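Local coordinates for putative carboxynorspermidine decarboxylase protein (Sinorhizobium meliloti, PDB 3MT1) that probably decarboxylates carboxynorspermidine and carboxyspermidine to norspermidine and spermidine, using pyridoxal 5'-phosphate as cofactor, at the interface of chains A and B. Residues are numbered along the deposited sequence; one frame, centred on the assembly and turned at random. Chains: chain A/B, Putative carboxynorspermidine decarboxylase protein.

The interface of chains A and B. Residues chain A 248, 256, 258, 291, 293-296, 299; chain B 79-80, 140-141.
This patch belongs to the homodimer interface of a class-II Orn/Lys/Arg decarboxylase, a fold-type III pyridoxal phosphate enzyme. In this family the active sites form between the two subunits. Loops of chain B meet strands 240-251, 255-259 and 286-291 of chain A and the loop after the last of them. The two-fold axis repeats the contact with the chains exchanged.

The tight part centres on B:Arg140 and B:Val79. The chain of B:Arg140 runs extended from CG to NE, with CG in the crowded position between backbone N and carbonyl carbon (chi1 73°). The side chains of B:Arg140 and A:Leu256 cross at about a right angle, with B:Arg140 CD 3.7 Å from A:Leu256 CD1. The guanidinium then reaches the 293-296 loop. B:Arg140 NH2 donates a hydrogen bond to the backbone carbonyl O of A:Ser294 at 3.3 Å. This bond is nearly straight, 168° at H, and lies in both the carbonyl and guanidinium planes. An alanine in place of B:Arg140 would lose this bond and the CD contact with A:Leu256 CD1, and would probably loosen the hold on the loop.

B:Val79 CG1, anti to its backbone N, meets A:Ile258 CD1 at 3.4 Å, the two side chains crossing. Its other branch, CG2, faces A:Cys295 CB. A:Cys295 CB also lies against both methyls of B:Leu141, 3.5 Å from B:Leu141 CD2. Behind the loop, A:Ser294 OG donates to A:Asp299 OD2 at 2.7 Å; the carboxylate oxygen accepts with its anti lone pair. A:Asp299 OD2 is 5.6 Å from B:Arg140 NH2, too far for a salt bridge, so any attraction between the charges would be long-range and probably modest.

Packing is looser around B:Ala80. B:Ala80 CB touches A:Asp248 CB at 3.8 Å. A:Lys293, bent at chi4 (83°), lets NZ donate a hydrogen bond to the backbone B:Ala80 O at 3.0 Å, in the carbonyl plane.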
ATOM      1  N   ASP A 248     -19.419 -13.903   3.303  0.50 45.74           N
ATOM      2  CA  ASP A 248     -20.532 -13.421   4.067  0.50 48.32           C
ATOM      3  C   ASP A 248     -21.372 -12.638   3.096  0.50 49.02           C
ATOM      4  O   ASP A 248     -20.877 -12.150   2.092  0.50 47.20           O
ATOM      5  CB  ASP A 248     -20.030 -12.529   5.208  0.50 48.11           C
ATOM      6  CG  ASP A 248     -21.103 -12.215   6.239  0.50 51.09           C
ATOM      7  OD1 ASP A 248     -21.954 -13.083   6.525  0.50 53.82           O
ATOM      8  OD2 ASP A 248     -21.089 -11.090   6.784  0.50 51.37           O
ATOM      9  N   LEU A 256     -25.270  -7.003  -0.066  1.00 57.02           N
ATOM     10  CA  LEU A 256     -23.823  -6.969   0.174  1.00 53.34           C
ATOM     11  C   LEU A 256     -23.186  -8.347   0.121  1.00 51.32           C
ATOM     12  O   LEU A 256     -23.805  -9.339   0.473  1.00 52.70           O
ATOM     13  CB  LEU A 256     -23.485  -6.289   1.513  1.00 53.66           C
ATOM     14  CG  LEU A 256     -23.705  -4.775   1.614  1.00 54.99           C
ATOM     15  CD1 LEU A 256     -22.905  -4.224   2.767  1.00 55.56           C
ATOM     16  CD2 LEU A 256     -23.265  -4.068   0.339  1.00 55.72           C
ATOM     17  N   ILE A 258     -19.201  -9.953   1.118  1.00 42.46           N
ATOM     18  CA  ILE A 258     -17.844  -9.737   1.567  1.00 40.05           C
ATOM     19  C   ILE A 258     -16.995 -10.892   1.089  1.00 38.28           C
ATOM     20  O   ILE A 258     -17.392 -12.058   1.200  1.00 39.61           O
ATOM     21  CB  ILE A 258     -17.775  -9.627   3.110  1.00 41.70           C
ATOM     22  CG1 ILE A 258     -18.859  -8.646   3.582  1.00 42.45           C
ATOM     23  CG2 ILE A 258     -16.329  -9.242   3.555  1.00 38.23           C
ATOM     24  CD1 ILE A 258     -18.672  -8.124   4.997  1.00 45.28           C
ATOM     25  N   CYS A 291     -17.470  -6.067  -1.149  1.00 45.60           N
ATOM     26  CA  CYS A 291     -16.559  -5.436  -0.181  1.00 45.76           C
ATOM     27  C   CYS A 291     -15.480  -6.335   0.309  1.00 44.77           C
ATOM     28  O   CYS A 291     -15.637  -7.558   0.381  1.00 45.51           O
ATOM     29  CB  CYS A 291     -17.288  -5.008   1.092  1.00 47.24           C
ATOM     30  SG  CYS A 291     -18.831  -4.304   0.823  1.00 49.29           S
ATOM     31  N   LYS A 293     -12.678  -7.766   3.150  1.00 46.27           N
ATOM     32  CA  LYS A 293     -12.635  -8.378   4.450  1.00 48.47           C
ATOM     33  C   LYS A 293     -12.193  -7.400   5.526  1.00 49.94           C
ATOM     34  O   LYS A 293     -11.645  -7.828   6.517  1.00 51.26           O
ATOM     35  CB  LYS A 293     -11.613  -9.534   4.381  1.00 47.79           C
ATOM     36  CG  LYS A 293     -11.775 -10.626   5.459  1.00 50.91           C
ATOM     37  CD  LYS A 293     -10.498 -11.455   5.675  1.00 50.51           C
ATOM     38  CE  LYS A 293     -10.487 -12.138   7.050  1.00 52.17           C
ATOM     39  NZ  LYS A 293     -11.256 -13.434   7.080  1.00 51.21           N
ATOM     40  N   SER A 294     -12.383  -6.102   5.349  1.00 51.07           N
ATOM     41  CA  SER A 294     -12.010  -5.170   6.408  1.00 53.48           C
ATOM     42  C   SER A 294     -13.143  -4.211   6.675  1.00 55.96           C
ATOM     43  O   SER A 294     -14.181  -4.248   5.993  1.00 56.52           O
ATOM     44  CB  SER A 294     -10.773  -4.372   6.045  1.00 52.90           C
ATOM     45  OG  SER A 294     -11.154  -3.111   5.488  1.00 53.57           O
ATOM     46  N   CYS A 295     -12.943  -3.328   7.652  1.00 58.41           N
ATOM     47  CA  CYS A 295     -14.040  -2.447   8.095  1.00 61.45           C
ATOM     48  C   CYS A 295     -13.882  -0.967   7.747  1.00 61.28           C
ATOM     49  O   CYS A 295     -14.304  -0.094   8.501  1.00 63.07           O
ATOM     50  CB  CYS A 295     -14.347  -2.641   9.590  1.00 63.80           C
ATOM     51  SG  CYS A 295     -12.930  -2.595  10.687  1.00 68.86           S
ATOM     52  N   LEU A 296     -13.303  -0.698   6.584  1.00 59.47           N
ATOM     53  CA  LEU A 296     -13.146   0.667   6.107  1.00 59.90           C
ATOM     54  C   LEU A 296     -14.320   1.167   5.258  1.00 59.94           C
ATOM     55  O   LEU A 296     -14.926   0.397   4.505  1.00 58.81           O
ATOM     56  CB  LEU A 296     -11.866   0.766   5.315  1.00 58.57           C
ATOM     57  CG  LEU A 296     -10.632   1.070   6.146  1.00 60.84           C
ATOM     58  CD1 LEU A 296     -10.477   0.149   7.376  1.00 62.04           C
ATOM     59  CD2 LEU A 296      -9.447   0.979   5.182  1.00 61.91           C
ATOM     60  N   ASP A 299     -13.508   0.430   1.611  1.00 51.41           N
ATOM     61  CA  ASP A 299     -13.198  -0.968   1.194  1.00 48.71           C
ATOM     62  C   ASP A 299     -14.267  -1.680   0.350  1.00 47.90           C
ATOM     63  O   ASP A 299     -15.003  -2.538   0.835  1.00 49.46           O
ATOM     64  CB  ASP A 299     -12.807  -1.843   2.394  1.00 49.03           C
ATOM     65  CG  ASP A 299     -12.037  -3.140   1.978  1.00 48.23           C
ATOM     66  OD1 ASP A 299     -11.894  -3.425   0.751  1.00 44.90           O
ATOM     67  OD2 ASP A 299     -11.577  -3.867   2.899  1.00 47.09           O
TER
ATOM     68  N   VAL B  79     -14.620  -8.997  10.333  1.00 43.49           N
ATOM     69  CA  VAL B  79     -15.852  -8.649   9.657  1.00 44.60           C
ATOM     70  C   VAL B  79     -16.497  -9.931   9.136  1.00 45.24           C
ATOM     71  O   VAL B  79     -17.701 -10.102   9.258  1.00 46.23           O
ATOM     72  CB  VAL B  79     -15.584  -7.630   8.538  1.00 44.94           C
ATOM     73  CG1 VAL B  79     -16.797  -7.367   7.769  1.00 48.40           C
ATOM     74  CG2 VAL B  79     -15.115  -6.330   9.139  1.00 44.66           C
ATOM     75  N   ALA B  80     -15.694 -10.860   8.630  1.00 44.93           N
ATOM     76  CA  ALA B  80     -16.211 -12.145   8.141  1.00 46.39           C
ATOM     77  C   ALA B  80     -15.206 -13.284   8.326  1.00 46.04           C
ATOM     78  O   ALA B  80     -14.170 -13.286   7.637  1.00 46.35           O
ATOM     79  CB  ALA B  80     -16.572 -12.019   6.673  1.00 47.04           C
ATOM     80  N   ARG B 140     -23.179  -1.595   8.631  1.00 71.01           N
ATOM     81  CA  ARG B 140     -22.633  -2.928   8.355  1.00 70.41           C
ATOM     82  C   ARG B 140     -21.532  -3.424   9.338  1.00 67.80           C
ATOM     83  O   ARG B 140     -20.867  -4.444   9.099  1.00 66.87           O
ATOM     84  CB  ARG B 140     -22.163  -3.038   6.890  1.00 70.65           C
ATOM     85  CG  ARG B 140     -20.876  -2.298   6.526  1.00 70.71           C
ATOM     86  CD  ARG B 140     -20.413  -2.662   5.088  1.00 74.89           C
ATOM     87  NE  ARG B 140     -19.021  -2.282   4.809  1.00 75.47           N
ATOM     88  CZ  ARG B 140     -17.955  -3.031   5.103  1.00 74.88           C
ATOM     89  NH1 ARG B 140     -18.103  -4.221   5.680  1.00 75.71           N
ATOM     90  NH2 ARG B 140     -16.730  -2.592   4.827  1.00 73.66           N
ATOM     91  N   LEU B 141     -21.341  -2.694  10.430  1.00 66.93           N
ATOM     92  CA  LEU B 141     -20.426  -3.115  11.491  1.00 64.93           C
ATOM     93  C   LEU B 141     -21.157  -3.156  12.821  1.00 65.24           C
ATOM     94  O   LEU B 141     -21.439  -2.114  13.402  1.00 66.03           O
ATOM     95  CB  LEU B 141     -19.243  -2.161  11.609  1.00 63.46           C
ATOM     96  CG  LEU B 141     -18.377  -1.890  10.381  1.00 63.35           C
ATOM     97  CD1 LEU B 141     -17.299  -0.885  10.745  1.00 61.60           C
ATOM     98  CD2 LEU B 141     -17.760  -3.175   9.820  1.00 61.88           C
TER